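Long-range contact in interferon gamma receptor 1 (Gallus gallus, PDB 4EQ3), which probably binds the cytokine interferon gamma outside the cell, as the ligand-binding chain of its cell-surface receptor: residues S21-P33 against I62-I76. Residues are numbered along the deposited sequence; the frame is centred on the assembly and turned at random.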
loop_
_atom_site.group_PDB
_atom_site.type_symbol
_atom_site.label_atom_id
_atom_site.label_comp_id
_atom_site.label_asym_id
_atom_site.label_seq_id
_atom_site.Cartn_x
_atom_site.Cartn_y
_atom_site.Cartn_z
ATOM N N SER A 21 4.020 -3.896 4.088
ATOM C CA SER A 21 3.911 -2.860 3.077
ATOM C C SER A 21 2.464 -2.696 2.660
ATOM O O SER A 21 1.837 -3.645 2.194
ATOM C CB SER A 21 4.755 -3.221 1.854
ATOM O OG SER A 21 4.633 -2.236 0.850
ATOM N N LYS A 22 1.909 -1.525 2.887
ATOM C CA LYS A 22 0.558 -1.183 2.476
ATOM C C LYS A 22 0.423 0.229 1.960
ATOM O O LYS A 22 0.819 1.134 2.641
ATOM C CB LYS A 22 -0.422 -1.432 3.618
ATOM C CG LYS A 22 -1.889 -1.188 3.358
ATOM C CD LYS A 22 -2.658 -2.366 3.683
ATOM C CE LYS A 22 -3.671 -2.163 4.795
ATOM N NZ LYS A 22 -3.876 -3.371 5.616
ATOM N N ASN A 23 -0.151 0.379 0.766
ATOM C CA ASN A 23 -0.345 1.693 0.168
ATOM C C ASN A 23 0.981 2.413 -0.001
ATOM O O ASN A 23 1.052 3.638 0.092
ATOM C CB ASN A 23 -1.297 2.527 1.011
ATOM C CG ASN A 23 -2.710 1.993 0.988
ATOM O OD1 ASN A 23 -3.506 2.256 1.899
ATOM N ND2 ASN A 23 -3.035 1.237 -0.049
ATOM N N PHE A 24 2.029 1.631 -0.248
ATOM C CA PHE A 24 3.355 2.168 -0.536
ATOM C C PHE A 24 4.063 2.715 0.692
ATOM O O PHE A 24 5.122 3.325 0.582
ATOM C CB PHE A 24 3.278 3.210 -1.651
ATOM C CG PHE A 24 2.782 2.646 -2.949
ATOM C CD1 PHE A 24 3.628 1.904 -3.762
ATOM C CD2 PHE A 24 1.469 2.832 -3.347
ATOM C CE1 PHE A 24 3.170 1.374 -4.964
ATOM C CE2 PHE A 24 1.005 2.301 -4.539
ATOM C CZ PHE A 24 1.855 1.576 -5.350
ATOM N N ARG A 25 3.465 2.496 1.860
ATOM C CA ARG A 25 4.172 2.693 3.117
ATOM C C ARG A 25 4.745 1.345 3.534
ATOM O O ARG A 25 4.006 0.407 3.841
ATOM C CB ARG A 25 3.239 3.248 4.202
ATOM C CG ARG A 25 3.933 3.589 5.523
ATOM C CD ARG A 25 4.823 4.849 5.440
ATOM N NE ARG A 25 4.062 6.095 5.341
ATOM C CZ ARG A 25 4.569 7.310 5.560
ATOM N NH1 ARG A 25 3.801 8.386 5.447
ATOM N NH2 ARG A 25 5.843 7.456 5.902
ATOM N N THR A 26 6.066 1.239 3.526
ATOM C CA THR A 26 6.704 -0.010 3.891
ATOM C C THR A 26 7.465 0.123 5.192
ATOM O O THR A 26 8.330 0.992 5.334
ATOM C CB THR A 26 7.670 -0.491 2.796
ATOM O OG1 THR A 26 6.966 -0.581 1.557
ATOM C CG2 THR A 26 8.240 -1.847 3.154
ATOM N N VAL A 27 7.162 -0.759 6.131
ATOM C CA VAL A 27 7.821 -0.715 7.425
ATOM C C VAL A 27 8.323 -2.080 7.859
ATOM O O VAL A 27 7.643 -3.099 7.694
ATOM C CB VAL A 27 6.912 -0.108 8.518
ATOM C CG1 VAL A 27 7.737 0.226 9.746
ATOM C CG2 VAL A 27 6.229 1.139 8.004
ATOM N N LEU A 28 9.535 -2.085 8.404
ATOM C CA LEU A 28 10.177 -3.294 8.888
ATOM C C LEU A 28 10.029 -3.352 10.394
ATOM O O LEU A 28 10.285 -2.370 11.079
ATOM C CB LEU A 28 11.667 -3.282 8.530
ATOM C CG LEU A 28 12.538 -4.341 9.207
ATOM C CD1 LEU A 28 12.243 -5.744 8.665
ATOM C CD2 LEU A 28 14.015 -4.007 9.016
ATOM N N TYR A 29 9.616 -4.504 10.906
ATOM C CA TYR A 29 9.433 -4.666 12.334
ATOM C C TYR A 29 10.223 -5.865 12.831
ATOM O O TYR A 29 10.421 -6.823 12.100
ATOM C CB TYR A 29 7.961 -4.910 12.658
ATOM C CG TYR A 29 7.023 -3.818 12.215
ATOM C CD1 TYR A 29 6.877 -2.659 12.969
ATOM C CD2 TYR A 29 6.270 -3.948 11.052
ATOM C CE1 TYR A 29 6.004 -1.658 12.578
ATOM C CE2 TYR A 29 5.386 -2.942 10.651
ATOM C CZ TYR A 29 5.262 -1.803 11.422
ATOM O OH TYR A 29 4.403 -0.799 11.051
ATOM N N TRP A 30 10.639 -5.810 14.088
ATOM C CA TRP A 30 11.255 -6.943 14.745
ATOM C C TRP A 30 10.977 -6.900 16.244
ATOM O O TRP A 30 10.376 -5.950 16.768
ATOM C CB TRP A 30 12.766 -6.960 14.492
ATOM C CG TRP A 30 13.454 -5.689 14.889
ATOM C CD1 TRP A 30 14.097 -5.437 16.066
ATOM C CD2 TRP A 30 13.566 -4.495 14.104
ATOM N NE1 TRP A 30 14.597 -4.152 16.064
ATOM C CE2 TRP A 30 14.281 -3.555 14.872
ATOM C CE3 TRP A 30 13.122 -4.128 12.830
ATOM C CZ2 TRP A 30 14.571 -2.277 14.404
ATOM C CZ3 TRP A 30 13.411 -2.856 12.368
ATOM C CH2 TRP A 30 14.124 -1.945 13.154
ATOM N N GLN A 31 11.420 -7.939 16.931
ATOM C CA GLN A 31 11.245 -8.024 18.363
ATOM C C GLN A 31 12.580 -8.317 19.024
ATOM O O GLN A 31 13.506 -8.841 18.386
ATOM C CB GLN A 31 10.215 -9.102 18.699
ATOM C CG GLN A 31 8.792 -8.715 18.313
ATOM C CD GLN A 31 7.804 -9.835 18.522
ATOM O OE1 GLN A 31 8.088 -10.992 18.209
ATOM N NE2 GLN A 31 6.626 -9.498 19.046
ATOM N N TYR A 32 12.683 -7.972 20.301
ATOM C CA TYR A 32 13.925 -8.172 21.020
ATOM C C TYR A 32 13.677 -8.527 22.477
ATOM O O TYR A 32 12.732 -8.023 23.085
ATOM C CB TYR A 32 14.798 -6.925 20.923
ATOM C CG TYR A 32 16.259 -7.224 21.147
ATOM C CD1 TYR A 32 17.002 -7.883 20.174
ATOM C CD2 TYR A 32 16.893 -6.865 22.329
ATOM C CE1 TYR A 32 18.338 -8.170 20.369
ATOM C CE2 TYR A 32 18.227 -7.140 22.529
ATOM C CZ TYR A 32 18.942 -7.797 21.543
ATOM O OH TYR A 32 20.266 -8.087 21.729
ATOM N N PRO A 33 14.526 -9.394 23.017
ATOM C CA PRO A 33 14.445 -9.774 24.419
ATOM C C PRO A 33 14.741 -8.645 25.382
ATOM O O PRO A 33 15.362 -7.691 25.035
ATOM C CB PRO A 33 15.468 -10.887 24.538
ATOM C CG PRO A 33 16.354 -10.684 23.460
ATOM C CD PRO A 33 15.599 -10.130 22.358
ATOM N N ILE A 62 19.179 3.111 16.563
ATOM C CA ILE A 62 17.834 3.479 16.980
ATOM C C ILE A 62 17.352 2.550 18.077
ATOM O O ILE A 62 17.748 1.381 18.126
ATOM C CB ILE A 62 16.831 3.439 15.819
ATOM C CG1 ILE A 62 16.875 2.082 15.110
ATOM C CG2 ILE A 62 17.118 4.545 14.841
ATOM C CD1 ILE A 62 15.651 1.810 14.229
ATOM N N SER A 63 16.507 3.078 18.964
ATOM C CA SER A 63 15.977 2.282 20.063
ATOM C C SER A 63 14.669 1.604 19.667
ATOM O O SER A 63 14.292 0.579 20.244
ATOM C CB SER A 63 15.746 3.158 21.293
ATOM O OG SER A 63 14.751 4.137 21.033
ATOM N N ALA A 64 13.975 2.187 18.693
ATOM C CA ALA A 64 12.716 1.623 18.205
ATOM C C ALA A 64 12.919 0.248 17.577
ATOM O O ALA A 64 13.982 -0.051 17.048
ATOM C CB ALA A 64 12.072 2.560 17.207
ATOM N N THR A 65 11.893 -0.592 17.650
ATOM C CA THR A 65 11.955 -1.916 17.052
ATOM C C THR A 65 11.241 -1.912 15.707
ATOM O O THR A 65 10.559 -2.873 15.349
ATOM C CB THR A 65 11.328 -2.970 17.969
ATOM O OG1 THR A 65 10.076 -2.481 18.462
ATOM C CG2 THR A 65 12.245 -3.266 19.150
ATOM N N SER A 66 11.383 -0.808 14.980
ATOM C CA SER A 66 10.790 -0.673 13.660
ATOM C C SER A 66 11.609 0.303 12.835
ATOM O O SER A 66 12.350 1.121 13.378
ATOM C CB SER A 66 9.324 -0.222 13.748
ATOM O OG SER A 66 9.191 1.086 14.284
ATOM N N CYS A 67 11.480 0.210 11.520
ATOM C CA CYS A 67 12.206 1.087 10.620
ATOM C C CYS A 67 11.362 1.346 9.388
ATOM O O CYS A 67 10.901 0.399 8.748
ATOM C CB CYS A 67 13.537 0.438 10.215
ATOM S SG CYS A 67 14.458 1.375 8.987
ATOM N N ASP A 68 11.145 2.617 9.060
ATOM C CA ASP A 68 10.349 2.970 7.889
ATOM C C ASP A 68 11.250 2.907 6.668
ATOM O O ASP A 68 12.205 3.677 6.553
ATOM C CB ASP A 68 9.730 4.376 8.036
ATOM C CG ASP A 68 8.767 4.728 6.893
ATOM O OD1 ASP A 68 8.625 3.942 5.935
ATOM O OD2 ASP A 68 8.133 5.802 6.948
ATOM N N LEU A 69 10.945 1.980 5.764
ATOM C CA LEU A 69 11.796 1.698 4.609
ATOM C C LEU A 69 11.286 2.368 3.335
ATOM O O LEU A 69 11.858 2.175 2.253
ATOM C CB LEU A 69 11.881 0.186 4.371
ATOM C CG LEU A 69 12.360 -0.716 5.511
ATOM C CD1 LEU A 69 12.237 -2.183 5.106
ATOM C CD2 LEU A 69 13.796 -0.383 5.875
ATOM N N SER A 70 10.215 3.149 3.460
ATOM C CA SER A 70 9.530 3.701 2.296
ATOM C C SER A 70 10.433 4.523 1.381
ATOM O O SER A 70 10.151 4.665 0.191
ATOM C CB SER A 70 8.335 4.559 2.728
ATOM O OG SER A 70 7.418 3.804 3.493
ATOM N N GLU A 71 11.510 5.074 1.931
ATOM C CA GLU A 71 12.387 5.925 1.139
ATOM C C GLU A 71 13.536 5.144 0.520
ATOM O O GLU A 71 14.301 5.692 -0.266
ATOM C CB GLU A 71 12.936 7.072 1.983
ATOM C CG GLU A 71 11.863 8.001 2.542
ATOM C CD GLU A 71 11.117 8.771 1.456
ATOM O OE1 GLU A 71 11.745 9.621 0.783
ATOM O OE2 GLU A 71 9.898 8.536 1.286
ATOM N N GLU A 72 13.652 3.866 0.872
ATOM C CA GLU A 72 14.734 3.018 0.378
ATOM C C GLU A 72 14.265 2.155 -0.781
ATOM O O GLU A 72 15.063 1.498 -1.447
ATOM C CB GLU A 72 15.237 2.102 1.494
ATOM C CG GLU A 72 15.719 2.838 2.733
ATOM C CD GLU A 72 17.055 3.518 2.505
ATOM O OE1 GLU A 72 17.839 3.025 1.655
ATOM O OE2 GLU A 72 17.314 4.544 3.171
ATOM N N ILE A 73 12.961 2.142 -1.009
ATOM C CA ILE A 73 12.380 1.261 -2.008
ATOM C C ILE A 73 11.876 2.065 -3.184
ATOM O O ILE A 73 10.934 2.844 -3.063
ATOM C CB ILE A 73 11.241 0.434 -1.401
ATOM C CG1 ILE A 73 11.806 -0.476 -0.304
ATOM C CG2 ILE A 73 10.517 -0.361 -2.484
ATOM C CD1 ILE A 73 10.759 -1.173 0.537
ATOM N N ASN A 74 12.526 1.902 -4.328
ATOM C CA ASN A 74 12.126 2.664 -5.502
ATOM C C ASN A 74 12.094 1.790 -6.745
ATOM O O ASN A 74 12.277 2.265 -7.869
ATOM C CB ASN A 74 13.039 3.867 -5.697
ATOM C CG ASN A 74 14.489 3.526 -5.491
ATOM O OD1 ASN A 74 15.060 2.730 -6.238
ATOM N ND2 ASN A 74 15.102 4.124 -4.469
ATOM N N GLU A 75 11.866 0.504 -6.513
ATOM C CA GLU A 75 11.677 -0.470 -7.575
ATOM C C GLU A 75 10.482 -1.299 -7.145
ATOM O O GLU A 75 10.416 -1.732 -5.997
ATOM C CB GLU A 75 12.907 -1.373 -7.697
ATOM C CG GLU A 75 14.183 -0.656 -8.135
ATOM C CD GLU A 75 14.132 -0.217 -9.588
ATOM O OE1 GLU A 75 13.270 -0.727 -10.335
ATOM O OE2 GLU A 75 14.949 0.643 -9.980
ATOM N N ILE A 76 9.532 -1.511 -8.044
ATOM C CA ILE A 76 8.353 -2.294 -7.689
ATOM C C ILE A 76 8.503 -3.773 -8.075
ATOM O O ILE A 76 7.899 -4.645 -7.454
ATOM C CB ILE A 76 7.061 -1.698 -8.310
ATOM C CG1 ILE A 76 5.827 -2.075 -7.478
ATOM C CG2 ILE A 76 6.906 -2.122 -9.769
ATOM C CD1 ILE A 76 4.592 -1.198 -7.773
HETATM O O HOH W 1 9.050 -5.053 19.439
#
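L28 and C67 form the hydrogen-bonded pair at the middle of a short antiparallel ladder, and the contact illustrates how an edge strand is secured in a fibronectin type III-like sandwich, the fold of cytokine-receptor extracellular domains. Strand 66-68 flanks strand 25-31 in the three-stranded sheet of the N-terminal domain. L28 N meets C67 O almost straight (2.9 Å, 176° at the hydrogen), and C67 N returns the bond to L28 O in its carbonyl plane. Beyond this pair the ladder continues from L69 N to T26 O and from W30 N to T65 O.

On the face carrying L28 and C67 the contacts are mainly apolar. One face of the W30 ring is covered by the backbone at T65 and S66, with T65 C 3.5 Å above its centre and S66 N nearer the rim; T65 CB adds a CH-pi contact over the five-membered ring. A chi1 of 55°, placing CG between the backbone N and carbonyl carbon, turns the indole over T65, and C67 CB touches its edge at CH2. L28 CB packs on L69 CD1 at 3.6 Å.

Where the ladder ends, side chains replace backbone partners. S70 OG accepts from T26 N at 2.9 Å and in turn donates to D68 OD1. That oxygen also receives S70 N from above the carboxylate plane, closing an Asx turn. The other oxygen holds R25, whose chain bends at chi2 and chi3 to bring the guanidinium edge round: R25 NH2 lies 3.0 Å from D68 OD2, on the syn lone pair of that oxygen. The guanidinium and carboxylate planes are 47° apart.

Further out, F41 and V43 of strand 40-46 in the facing sheet meet W30, and C67 is tied to that sheet by the disulfide between C67 SG and C59 SG.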